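Local coordinates for protein dermonecrotic toxin (Pasteurella multocida, PDB 2EBF) that acts as a potent mitogen and an osteolytic, dermonecrotic toxin that induces bone resorption and is associated with severe progressive atrophic rhinitis in pigs, at residues 171-176 with 552-558; 43-49 with 737-743; 598-602 with 671-675; 648-652 with 704-709. All coordinates share one frame; numbering follows the deposited sequence.

Interaction 1: 171-176 with 552-558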
# COMPACT_ATOMS: atom_id res chain seq x y z
N THR A 171 0.02 -5.50 8.20
CA THR A 171 -0.18 -6.82 7.58
C THR A 171 -1.59 -7.36 7.75
O THR A 171 -2.21 -7.82 6.78
CB THR A 171 0.87 -7.84 8.08
OG1 THR A 171 2.19 -7.34 7.82
CG2 THR A 171 0.72 -9.19 7.39
N ALA A 172 -2.12 -7.33 8.97
CA ALA A 172 -3.44 -7.88 9.21
C ALA A 172 -4.49 -7.22 8.31
O ALA A 172 -5.31 -7.89 7.67
CB ALA A 172 -3.83 -7.74 10.70
N ASP A 173 -4.47 -5.89 8.28
CA ASP A 173 -5.45 -5.15 7.49
C ASP A 173 -5.23 -5.33 5.98
O ASP A 173 -6.19 -5.33 5.22
CB ASP A 173 -5.44 -3.67 7.88
CG ASP A 173 -6.10 -3.41 9.21
OD1 ASP A 173 -7.08 -4.12 9.57
OD2 ASP A 173 -5.65 -2.50 9.91
N LEU A 174 -3.98 -5.48 5.55
CA LEU A 174 -3.72 -5.75 4.12
C LEU A 174 -4.23 -7.16 3.74
O LEU A 174 -4.72 -7.38 2.63
CB LEU A 174 -2.25 -5.53 3.74
CG LEU A 174 -1.83 -4.06 3.53
CD1 LEU A 174 -0.34 -3.84 3.77
CD2 LEU A 174 -2.23 -3.55 2.14
N ILE A 175 -4.14 -8.10 4.69
CA ILE A 175 -4.76 -9.42 4.51
C ILE A 175 -6.29 -9.28 4.41
O ILE A 175 -6.89 -9.88 3.53
CB ILE A 175 -4.37 -10.41 5.64
CG1 ILE A 175 -2.90 -10.83 5.49
CG2 ILE A 175 -5.32 -11.63 5.67
CD1 ILE A 175 -2.32 -11.55 6.75
N ARG A 176 -6.90 -8.48 5.28
CA ARG A 176 -8.35 -8.28 5.23
C ARG A 176 -8.79 -7.71 3.88
O ARG A 176 -9.78 -8.17 3.30
CB ARG A 176 -8.83 -7.39 6.38
CG ARG A 176 -8.52 -7.95 7.75
CD ARG A 176 -9.15 -7.08 8.83
NE ARG A 176 -9.19 -7.74 10.13
CZ ARG A 176 -8.39 -7.46 11.15
NH1 ARG A 176 -7.46 -6.52 11.05
NH2 ARG A 176 -8.53 -8.12 12.29
N VAL A 552 -13.57 -4.58 13.30
CA VAL A 552 -12.86 -5.82 12.96
C VAL A 552 -13.16 -6.99 13.90
O VAL A 552 -13.56 -6.79 15.06
CB VAL A 552 -11.32 -5.61 12.91
CG1 VAL A 552 -10.94 -4.65 11.78
CG2 VAL A 552 -10.79 -5.12 14.28
N THR A 553 -13.02 -8.20 13.36
CA THR A 553 -12.85 -9.42 14.12
C THR A 553 -11.39 -9.80 13.94
O THR A 553 -10.86 -9.72 12.83
CB THR A 553 -13.69 -10.56 13.53
OG1 THR A 553 -15.05 -10.14 13.38
CG2 THR A 553 -13.65 -11.79 14.41
N GLU A 554 -10.74 -10.18 15.03
CA GLU A 554 -9.38 -10.69 14.95
C GLU A 554 -9.26 -11.78 13.87
O GLU A 554 -10.14 -12.64 13.73
CB GLU A 554 -8.96 -11.25 16.32
CG GLU A 554 -7.48 -11.45 16.46
CD GLU A 554 -6.76 -10.23 17.01
OE1 GLU A 554 -7.32 -9.11 17.03
OE2 GLU A 554 -5.61 -10.41 17.43
N LEU A 555 -8.19 -11.72 13.08
CA LEU A 555 -7.89 -12.82 12.17
C LEU A 555 -7.60 -14.08 12.99
O LEU A 555 -7.11 -13.99 14.12
CB LEU A 555 -6.71 -12.48 11.26
CG LEU A 555 -6.96 -11.36 10.23
CD1 LEU A 555 -5.66 -11.02 9.49
CD2 LEU A 555 -8.09 -11.73 9.24
N GLU A 556 -7.94 -15.24 12.43
CA GLU A 556 -7.85 -16.48 13.18
C GLU A 556 -6.49 -16.65 13.88
O GLU A 556 -5.45 -16.69 13.23
CB GLU A 556 -8.14 -17.67 12.26
CG GLU A 556 -8.30 -18.98 13.01
CD GLU A 556 -8.42 -20.16 12.07
OE1 GLU A 556 -8.24 -19.99 10.84
OE2 GLU A 556 -8.68 -21.26 12.58
N ASN A 557 -6.54 -16.74 15.21
CA ASN A 557 -5.36 -17.02 16.03
C ASN A 557 -4.22 -16.01 15.91
O ASN A 557 -3.06 -16.34 16.22
CB ASN A 557 -4.87 -18.46 15.78
CG ASN A 557 -5.88 -19.52 16.16
OD1 ASN A 557 -6.62 -19.37 17.15
ND2 ASN A 557 -5.92 -20.61 15.40
N TRP A 558 -4.54 -14.79 15.47
CA TRP A 558 -3.55 -13.77 15.11
C TRP A 558 -2.59 -13.46 16.24
O TRP A 558 -3.00 -13.37 17.39
CB TRP A 558 -4.23 -12.46 14.65
CG TRP A 558 -3.28 -11.51 13.99
CD1 TRP A 558 -2.80 -10.34 14.50
CD2 TRP A 558 -2.68 -11.65 12.69
NE1 TRP A 558 -1.93 -9.75 13.60
CE2 TRP A 558 -1.84 -10.54 12.49
CE3 TRP A 558 -2.75 -12.64 11.70
CZ2 TRP A 558 -1.09 -10.37 11.32
CZ3 TRP A 558 -2.01 -12.46 10.53
CH2 TRP A 558 -1.20 -11.33 10.36
O HOH W 1 -11.20 -10.02 9.90

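Interaction 2: 43-49 with 737-743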
# COMPACT_ATOMS: atom_id res chain seq x y z
N PRO A 43 16.66 -14.19 10.99
CA PRO A 43 15.66 -15.24 10.86
C PRO A 43 14.98 -15.25 9.49
O PRO A 43 14.40 -16.26 9.10
CB PRO A 43 14.61 -14.88 11.94
CG PRO A 43 14.82 -13.41 12.19
CD PRO A 43 16.29 -13.20 12.03
N PHE A 44 15.08 -14.14 8.76
CA PHE A 44 14.35 -13.97 7.49
C PHE A 44 15.23 -14.17 6.26
O PHE A 44 14.99 -13.57 5.22
CB PHE A 44 13.66 -12.60 7.44
CG PHE A 44 12.71 -12.38 8.59
CD1 PHE A 44 12.63 -11.14 9.23
CD2 PHE A 44 11.92 -13.42 9.06
CE1 PHE A 44 11.76 -10.94 10.31
CE2 PHE A 44 11.05 -13.24 10.16
CZ PHE A 44 10.97 -11.99 10.77
N ARG A 45 16.23 -15.02 6.38
CA ARG A 45 17.21 -15.14 5.30
C ARG A 45 16.73 -16.07 4.16
O ARG A 45 17.40 -16.19 3.13
CB ARG A 45 18.57 -15.57 5.85
CG ARG A 45 18.57 -16.90 6.54
CD ARG A 45 19.96 -17.22 7.06
NE ARG A 45 19.98 -18.56 7.63
CZ ARG A 45 19.57 -18.86 8.86
NH1 ARG A 45 19.11 -17.91 9.68
NH2 ARG A 45 19.63 -20.12 9.28
N ILE A 46 15.56 -16.69 4.33
CA ILE A 46 14.95 -17.53 3.27
C ILE A 46 15.95 -18.59 2.79
O ILE A 46 16.22 -18.73 1.58
CB ILE A 46 14.36 -16.67 2.10
CG1 ILE A 46 13.42 -15.59 2.64
CG2 ILE A 46 13.56 -17.53 1.14
CD1 ILE A 46 14.03 -14.25 2.60
N GLY A 47 16.52 -19.30 3.75
CA GLY A 47 17.55 -20.29 3.48
C GLY A 47 16.98 -21.48 2.74
O GLY A 47 15.83 -21.89 3.00
N LEU A 48 17.77 -22.04 1.83
CA LEU A 48 17.33 -23.17 1.00
C LEU A 48 17.92 -24.52 1.38
O LEU A 48 17.83 -25.47 0.62
CB LEU A 48 17.60 -22.88 -0.48
CG LEU A 48 16.83 -21.68 -1.06
CD1 LEU A 48 17.30 -21.39 -2.46
CD2 LEU A 48 15.31 -21.91 -1.01
N GLU A 49 18.50 -24.61 2.58
CA GLU A 49 19.13 -25.87 3.04
C GLU A 49 18.16 -27.04 3.15
O GLU A 49 18.58 -28.20 3.07
CB GLU A 49 19.87 -25.67 4.37
CG GLU A 49 21.05 -24.72 4.29
CD GLU A 49 20.70 -23.30 4.71
OE1 GLU A 49 21.59 -22.63 5.29
OE2 GLU A 49 19.55 -22.84 4.48
N PHE A 737 12.69 -14.39 18.76
CA PHE A 737 12.68 -14.78 17.34
C PHE A 737 13.97 -14.38 16.62
O PHE A 737 14.27 -14.90 15.54
CB PHE A 737 11.43 -14.25 16.60
CG PHE A 737 11.58 -12.84 16.07
CD1 PHE A 737 12.00 -12.61 14.76
CD2 PHE A 737 11.29 -11.75 16.88
CE1 PHE A 737 12.13 -11.30 14.27
CE2 PHE A 737 11.41 -10.45 16.42
CZ PHE A 737 11.83 -10.22 15.11
N THR A 738 14.75 -13.47 17.24
CA THR A 738 16.03 -13.04 16.66
C THR A 738 17.25 -13.84 17.13
O THR A 738 18.34 -13.64 16.61
CB THR A 738 16.32 -11.53 16.90
OG1 THR A 738 16.59 -11.30 18.29
CG2 THR A 738 15.13 -10.64 16.44
N LYS A 739 17.09 -14.71 18.13
CA LYS A 739 18.20 -15.60 18.48
C LYS A 739 18.56 -16.44 17.24
O LYS A 739 17.69 -17.09 16.66
CB LYS A 739 17.88 -16.47 19.71
CG LYS A 739 19.06 -17.37 20.12
CD LYS A 739 18.98 -17.82 21.57
CE LYS A 739 20.08 -18.83 21.87
NZ LYS A 739 19.98 -19.38 23.26
N PRO A 740 19.82 -16.36 16.79
CA PRO A 740 20.19 -16.98 15.52
C PRO A 740 19.86 -18.46 15.42
O PRO A 740 20.13 -19.22 16.35
CB PRO A 740 21.70 -16.74 15.44
CG PRO A 740 21.88 -15.45 16.19
CD PRO A 740 20.96 -15.62 17.38
N ARG A 741 19.26 -18.85 14.30
CA ARG A 741 18.80 -20.21 14.08
C ARG A 741 19.38 -20.78 12.82
O ARG A 741 19.58 -20.07 11.83
CB ARG A 741 17.28 -20.22 13.91
CG ARG A 741 16.48 -20.16 15.16
CD ARG A 741 15.01 -20.14 14.79
NE ARG A 741 14.52 -18.78 14.54
CZ ARG A 741 13.24 -18.47 14.36
NH1 ARG A 741 12.30 -19.42 14.35
NH2 ARG A 741 12.91 -17.20 14.17
N LEU A 742 19.62 -22.09 12.84
CA LEU A 742 19.89 -22.85 11.62
C LEU A 742 18.60 -22.95 10.81
O LEU A 742 17.48 -22.85 11.37
CB LEU A 742 20.43 -24.24 11.94
CG LEU A 742 21.84 -24.34 12.51
CD1 LEU A 742 22.02 -25.67 13.25
CD2 LEU A 742 22.90 -24.17 11.42
N THR A 743 18.74 -23.12 9.50
CA THR A 743 17.60 -23.32 8.61
C THR A 743 16.87 -24.62 9.01
O THR A 743 15.64 -24.73 8.85
CB THR A 743 18.05 -23.31 7.14
OG1 THR A 743 18.66 -22.05 6.85
CG2 THR A 743 16.88 -23.52 6.21
O HOH W 2 18.37 -16.41 12.60
O HOH W 3 16.52 -19.87 7.00
O HOH W 4 21.38 -22.63 8.74

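Interaction 3: 598-602 with 671-675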
# COMPACT_ATOMS: atom_id res chain seq x y z
N LEU A 598 22.85 26.24 19.99
CA LEU A 598 22.87 25.46 21.23
C LEU A 598 24.17 24.67 21.37
O LEU A 598 24.45 24.10 22.43
CB LEU A 598 21.66 24.53 21.30
CG LEU A 598 20.28 25.19 21.46
CD1 LEU A 598 19.16 24.27 20.97
CD2 LEU A 598 20.02 25.63 22.90
N ARG A 599 24.98 24.68 20.32
CA ARG A 599 26.21 23.91 20.24
C ARG A 599 27.16 24.17 21.40
O ARG A 599 27.63 23.24 22.07
CB ARG A 599 26.94 24.23 18.95
CG ARG A 599 27.65 23.06 18.33
CD ARG A 599 26.93 22.66 17.06
NE ARG A 599 27.70 23.05 15.87
CZ ARG A 599 27.30 22.85 14.62
NH1 ARG A 599 26.13 22.27 14.35
NH2 ARG A 599 28.08 23.24 13.62
N GLU A 600 27.47 25.44 21.62
CA GLU A 600 28.43 25.86 22.63
C GLU A 600 28.01 25.44 24.03
O GLU A 600 28.83 24.98 24.83
CB GLU A 600 28.66 27.38 22.55
CG GLU A 600 27.44 28.29 22.88
CD GLU A 600 26.14 27.91 22.17
OE1 GLU A 600 25.15 27.61 22.90
OE2 GLU A 600 26.11 27.89 20.90
N GLU A 601 26.72 25.57 24.33
CA GLU A 601 26.20 25.17 25.63
C GLU A 601 26.29 23.66 25.82
O GLU A 601 26.72 23.19 26.88
CB GLU A 601 24.76 25.64 25.81
CG GLU A 601 24.24 25.39 27.21
CD GLU A 601 22.79 25.79 27.39
OE1 GLU A 601 22.16 26.24 26.41
OE2 GLU A 601 22.29 25.64 28.52
N LEU A 602 25.89 22.90 24.80
CA LEU A 602 26.04 21.45 24.81
C LEU A 602 27.48 21.01 25.11
O LEU A 602 27.70 20.19 26.00
CB LEU A 602 25.56 20.82 23.49
CG LEU A 602 25.73 19.29 23.40
CD1 LEU A 602 24.86 18.55 24.45
CD2 LEU A 602 25.45 18.78 22.00
N PHE A 671 21.51 12.48 30.19
CA PHE A 671 20.92 13.77 30.55
C PHE A 671 20.12 14.25 29.35
O PHE A 671 20.33 13.80 28.22
CB PHE A 671 21.98 14.79 31.01
CG PHE A 671 22.86 15.31 29.90
CD1 PHE A 671 22.53 16.47 29.22
CD2 PHE A 671 24.04 14.66 29.57
CE1 PHE A 671 23.33 16.95 28.19
CE2 PHE A 671 24.86 15.13 28.54
CZ PHE A 671 24.51 16.28 27.86
N LYS A 672 19.19 15.17 29.61
CA LYS A 672 18.30 15.66 28.58
C LYS A 672 18.65 17.11 28.28
O LYS A 672 18.75 17.94 29.18
CB LYS A 672 16.84 15.50 29.00
CG LYS A 672 15.87 15.57 27.85
CD LYS A 672 14.69 14.65 28.06
CE LYS A 672 13.69 14.79 26.92
NZ LYS A 672 12.38 14.19 27.31
N PHE A 673 18.86 17.39 27.00
CA PHE A 673 19.17 18.75 26.58
C PHE A 673 18.59 18.98 25.19
O PHE A 673 18.76 18.16 24.29
CB PHE A 673 20.68 19.00 26.58
CG PHE A 673 21.07 20.37 26.07
CD1 PHE A 673 21.56 20.54 24.78
CD2 PHE A 673 20.94 21.50 26.89
CE1 PHE A 673 21.92 21.81 24.31
CE2 PHE A 673 21.29 22.77 26.42
CZ PHE A 673 21.78 22.92 25.13
N ALA A 674 17.89 20.11 25.04
CA ALA A 674 17.28 20.52 23.77
C ALA A 674 16.42 19.43 23.16
O ALA A 674 16.53 19.14 21.97
CB ALA A 674 18.35 20.98 22.79
N GLY A 675 15.59 18.79 23.97
CA GLY A 675 14.69 17.75 23.47
C GLY A 675 15.28 16.37 23.26
O GLY A 675 14.53 15.40 23.12

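Interaction 4: 648-652 with 704-709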
# COMPACT_ATOMS: atom_id res chain seq x y z
N ALA A 648 19.22 4.41 28.49
CA ALA A 648 19.06 3.47 27.39
C ALA A 648 19.80 2.18 27.70
O ALA A 648 20.77 2.18 28.44
CB ALA A 648 19.60 4.09 26.08
N SER A 649 19.30 1.08 27.13
CA SER A 649 19.94 -0.21 27.26
C SER A 649 19.99 -0.89 25.90
O SER A 649 19.11 -0.69 25.05
CB SER A 649 19.17 -1.08 28.26
OG SER A 649 19.07 -0.43 29.50
N ILE A 650 21.03 -1.67 25.68
CA ILE A 650 21.17 -2.41 24.45
C ILE A 650 21.58 -3.84 24.78
O ILE A 650 22.39 -4.07 25.67
CB ILE A 650 22.18 -1.74 23.49
CG1 ILE A 650 22.25 -2.53 22.18
CG2 ILE A 650 23.56 -1.57 24.17
CD1 ILE A 650 22.98 -1.82 21.04
N THR A 651 21.00 -4.80 24.06
CA THR A 651 21.27 -6.21 24.29
C THR A 651 21.41 -6.92 22.94
O THR A 651 20.82 -6.49 21.95
CB THR A 651 20.19 -6.87 25.16
OG1 THR A 651 20.54 -8.23 25.44
CG2 THR A 651 18.80 -6.81 24.50
N TRP A 652 22.20 -7.99 22.89
CA TRP A 652 22.52 -8.63 21.62
C TRP A 652 22.92 -10.08 21.85
O TRP A 652 23.01 -10.53 23.00
CB TRP A 652 23.64 -7.85 20.88
CG TRP A 652 24.97 -7.84 21.58
CD1 TRP A 652 25.98 -8.77 21.46
CD2 TRP A 652 25.45 -6.86 22.51
NE1 TRP A 652 27.04 -8.43 22.27
CE2 TRP A 652 26.74 -7.26 22.92
CE3 TRP A 652 24.90 -5.68 23.05
CZ2 TRP A 652 27.50 -6.52 23.84
CZ3 TRP A 652 25.65 -4.95 23.96
CH2 TRP A 652 26.95 -5.37 24.34
N TRP A 704 25.17 6.37 20.60
CA TRP A 704 25.70 5.50 21.65
C TRP A 704 25.37 4.03 21.36
O TRP A 704 26.27 3.19 21.37
CB TRP A 704 25.15 5.91 23.02
CG TRP A 704 25.45 4.92 24.13
CD1 TRP A 704 26.59 4.86 24.89
CD2 TRP A 704 24.60 3.87 24.62
NE1 TRP A 704 26.50 3.84 25.79
CE2 TRP A 704 25.29 3.21 25.66
CE3 TRP A 704 23.31 3.42 24.27
CZ2 TRP A 704 24.75 2.13 26.36
CZ3 TRP A 704 22.76 2.34 24.96
CH2 TRP A 704 23.49 1.70 26.00
N ALA A 705 24.10 3.72 21.09
CA ALA A 705 23.68 2.34 20.81
C ALA A 705 24.46 1.75 19.65
O ALA A 705 24.97 0.62 19.73
CB ALA A 705 22.18 2.26 20.54
N LEU A 706 24.57 2.53 18.57
CA LEU A 706 25.29 2.10 17.38
C LEU A 706 26.76 1.82 17.70
O LEU A 706 27.29 0.78 17.29
CB LEU A 706 25.15 3.15 16.26
CG LEU A 706 25.69 2.83 14.86
CD1 LEU A 706 25.12 3.77 13.79
CD2 LEU A 706 27.15 3.01 14.87
N GLU A 707 27.40 2.72 18.43
CA GLU A 707 28.80 2.53 18.80
C GLU A 707 29.02 1.26 19.61
O GLU A 707 29.93 0.48 19.32
CB GLU A 707 29.35 3.74 19.56
CG GLU A 707 30.68 3.42 20.26
CD GLU A 707 31.55 4.63 20.55
OE1 GLU A 707 31.31 5.73 20.01
OE2 GLU A 707 32.50 4.45 21.33
N ILE A 708 28.18 1.05 20.62
CA ILE A 708 28.29 -0.14 21.46
C ILE A 708 28.06 -1.42 20.65
O ILE A 708 28.79 -2.40 20.82
CB ILE A 708 27.28 -0.06 22.66
CG1 ILE A 708 27.59 1.16 23.56
CG2 ILE A 708 27.33 -1.32 23.49
CD1 ILE A 708 29.01 1.18 24.18
N ALA A 709 27.06 -1.42 19.77
CA ALA A 709 26.78 -2.60 18.96
C ALA A 709 27.96 -2.92 18.03
O ALA A 709 28.38 -4.07 17.91
CB ALA A 709 25.50 -2.41 18.15

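Interaction 1: 171-176 with 552-558
The chi1 of Trp558 (-167°) sets its indole opposite the backbone nitrogen and toward helix 171-180, while Arg176, extended from CG to NE, carries its guanidinium out to Thr553. The six-membered part of the indole meets three helix side chains: Ala172 CB lies 3.8 Å from Trp558 CZ2, Ile175 CD1 comes as close to Trp558 CH2, and Thr171 CG2 stands at the ring edge. Leu555 fills the middle, its CD1 3.9 Å from both Ala172 CB and Ile175 CG2. Beyond this apolar patch the guanidinium is clamped between Val552 CG1, centred over one face, and Leu555 CG, toward the rim of the other. Arg176 NH2 donates to Thr553 O over 2.9 Å with an N-H...O angle of 162°, approaching from above the carbonyl plane; a water bridges Arg176 NE to the same oxygen. One turn back in the helix, Asp173 OD1 forms a salt bridge to Arg176 NH1 (2.8 Å). Tyr474 touches both Arg176 and Val552. Gripped at edge and faces, the guanidinium should hardly rotate: a charged donor holds the loop by a neutral carbonyl, its charge balanced within the helix by Asp173.

Interaction 2: 43-49 with 737-743
Arg45 grips the backbone of Arg741 and so links the loop 43-49 to the C-terminal stretch 737-743. Arg45 reaches straight across from CG to NE and donates from NH2 to Arg741 O at 2.6 Å (N-H...O 144°), the oxygen tilted slightly from the guanidinium plane. NH1 of Arg45 adds a weak second bond to that carbonyl and also binds Ser42 O. At the far end, Thr743 OG1 donates to Glu49 OE2 over 2.7 Å, meeting the carboxylate from above its plane; the bend of Glu49 at chi2 (96°) turns the acid back onto the threonine. Pro43 is wedged at the other end, its CB 3.6 Å from Phe737 O and 3.6 Å from Arg741 NH2. Arg741 NH2 is itself bonded to Phe737 O, in the carbonyl plane and on a lone pair, while its NH1 pairs with Glu133.

The remainder is looser. The Phe44 and Phe737 rings are near parallel but slid apart, with centroids 5.9 Å from each other, and they meet mainly where Phe44 CZ comes within 3.8 Å of Phe737 CE1. Waters fill in along the polar side: one joins Gly47 N to Thr743 OG1, another lies between Arg741 N and Arg45 NH1, the latter bond weak. Two irregular segments thus meet at the surface without strand pairing, joined by one arginine-carbonyl grip, one Thr-Glu bond and bridging waters; they tie a loop near the start of the crystallised C-terminal region to the tail of its C3 domain.

Interaction 3: 598-602 with 671-675
Phe673 pushes its ring between the side chains of one helical turn, lying against Leu598, Glu601 and Leu602 together. The three meet different carbons of the ring: Leu598 CD2 is 3.9 Å from Phe673 CZ, Leu602 CD1 is at the same distance from Phe673 CD1, and Glu601 CD comes to 3.5 Å from Phe673 CE2. A chi1 of 177° in Phe673 turns the ring away from its own backbone nitrogen and in among the helix side chains.

The glutamate makes the most distinctive of these contacts. Its chain runs extended beyond CG, and its carboxylate is turned 77° against the ring, with Glu601 OE1 in the ring plane at the edge, 3.6 Å from Phe673 CZ. A carboxylate oxygen facing the C-H rim in this way is probably mildly favourable, since the ring edge carries partial positive charge; the other oxygen, OE2, forms a long, weak ion pair with Lys605. No hydrogen bond crosses the contact, so apolar contact and this edge approach carry it.

Before and after Phe673 in the chain, smaller contacts extend the patch. Ala674 CB lies 3.8 Å from Leu598 CD1 where the strand ends, and Leu602 CD1 reaches the edge of the Phe671 ring, 4.1 Å from its CZ. Helix 596-610 runs nearly antiparallel to the end of strand 660-673, at 160° with the short axes 11.5 Å apart. Phe678 of the adjoining strand 676-681 continues the apolar layer: its ring meets that of Phe671, and it also touches Leu602 and Phe673, while Val594, from the loop before the helix, touches Phe673 and Ala674.

Interaction 4: 648-652 with 704-709
Ala648 opens the contact with Trp704, its CB 3.8 Å from Trp704 CZ3 and its carbonyl oxygen near the same end of the indole. Ser649 turns its side chain to the other side of the sheet, where OG bonds to Thr667 and Val722 O, and only its CA comes to the edge of the Trp704 ring. Ile650 is the central residue, and its two branches divide the helix between them. Its CG1 branch, trans to the main-chain nitrogen (chi1 -178°), extends CD1 to Ala709 CB at 3.9 Å and close to Ala705 O, while CG2 touches both Trp704 CH2 (3.7 Å) and Ile708 CG2 (3.8 Å). Trp652, two residues further on, again faces the helix and puts CZ3 4.0 Å from Ile708 CG2. Every touching residue is buried, and no hydrogen bond links the two segments; the indole N-H of Trp704 is instead bonded to Asp681 OD2. The helix lies along strand 643-656 at -29°, the axes 9.2 Å apart, on one face of the antiparallel C3 sheet. Strands 660-673 and 717-720 flank that strand: His666 of the first meets the Trp704 ring and touches Ile708, and Val719 of the second touches Ala705.

How the interactions relate
Interactions 3 and 4 belong to one fold: both lay a helix on the antiparallel C3 sheet, on the adjacent strands 660-673 and 643-656, with centres about 21 Å apart and segments that alternate along the chain. Interaction 4 is fully buried and wholly apolar, whereas interaction 3, at the end of an inner strand, is partly buried and admits a carboxylate. Interactions 1 and 2 are surface contacts between segments far apart in sequence, and both rely on an arginine gripping a backbone carbonyl with waters alongside. Interaction 2 closes a loop of the chain that contains the other three, and its nearest atoms come within about 7 Å of interaction 4.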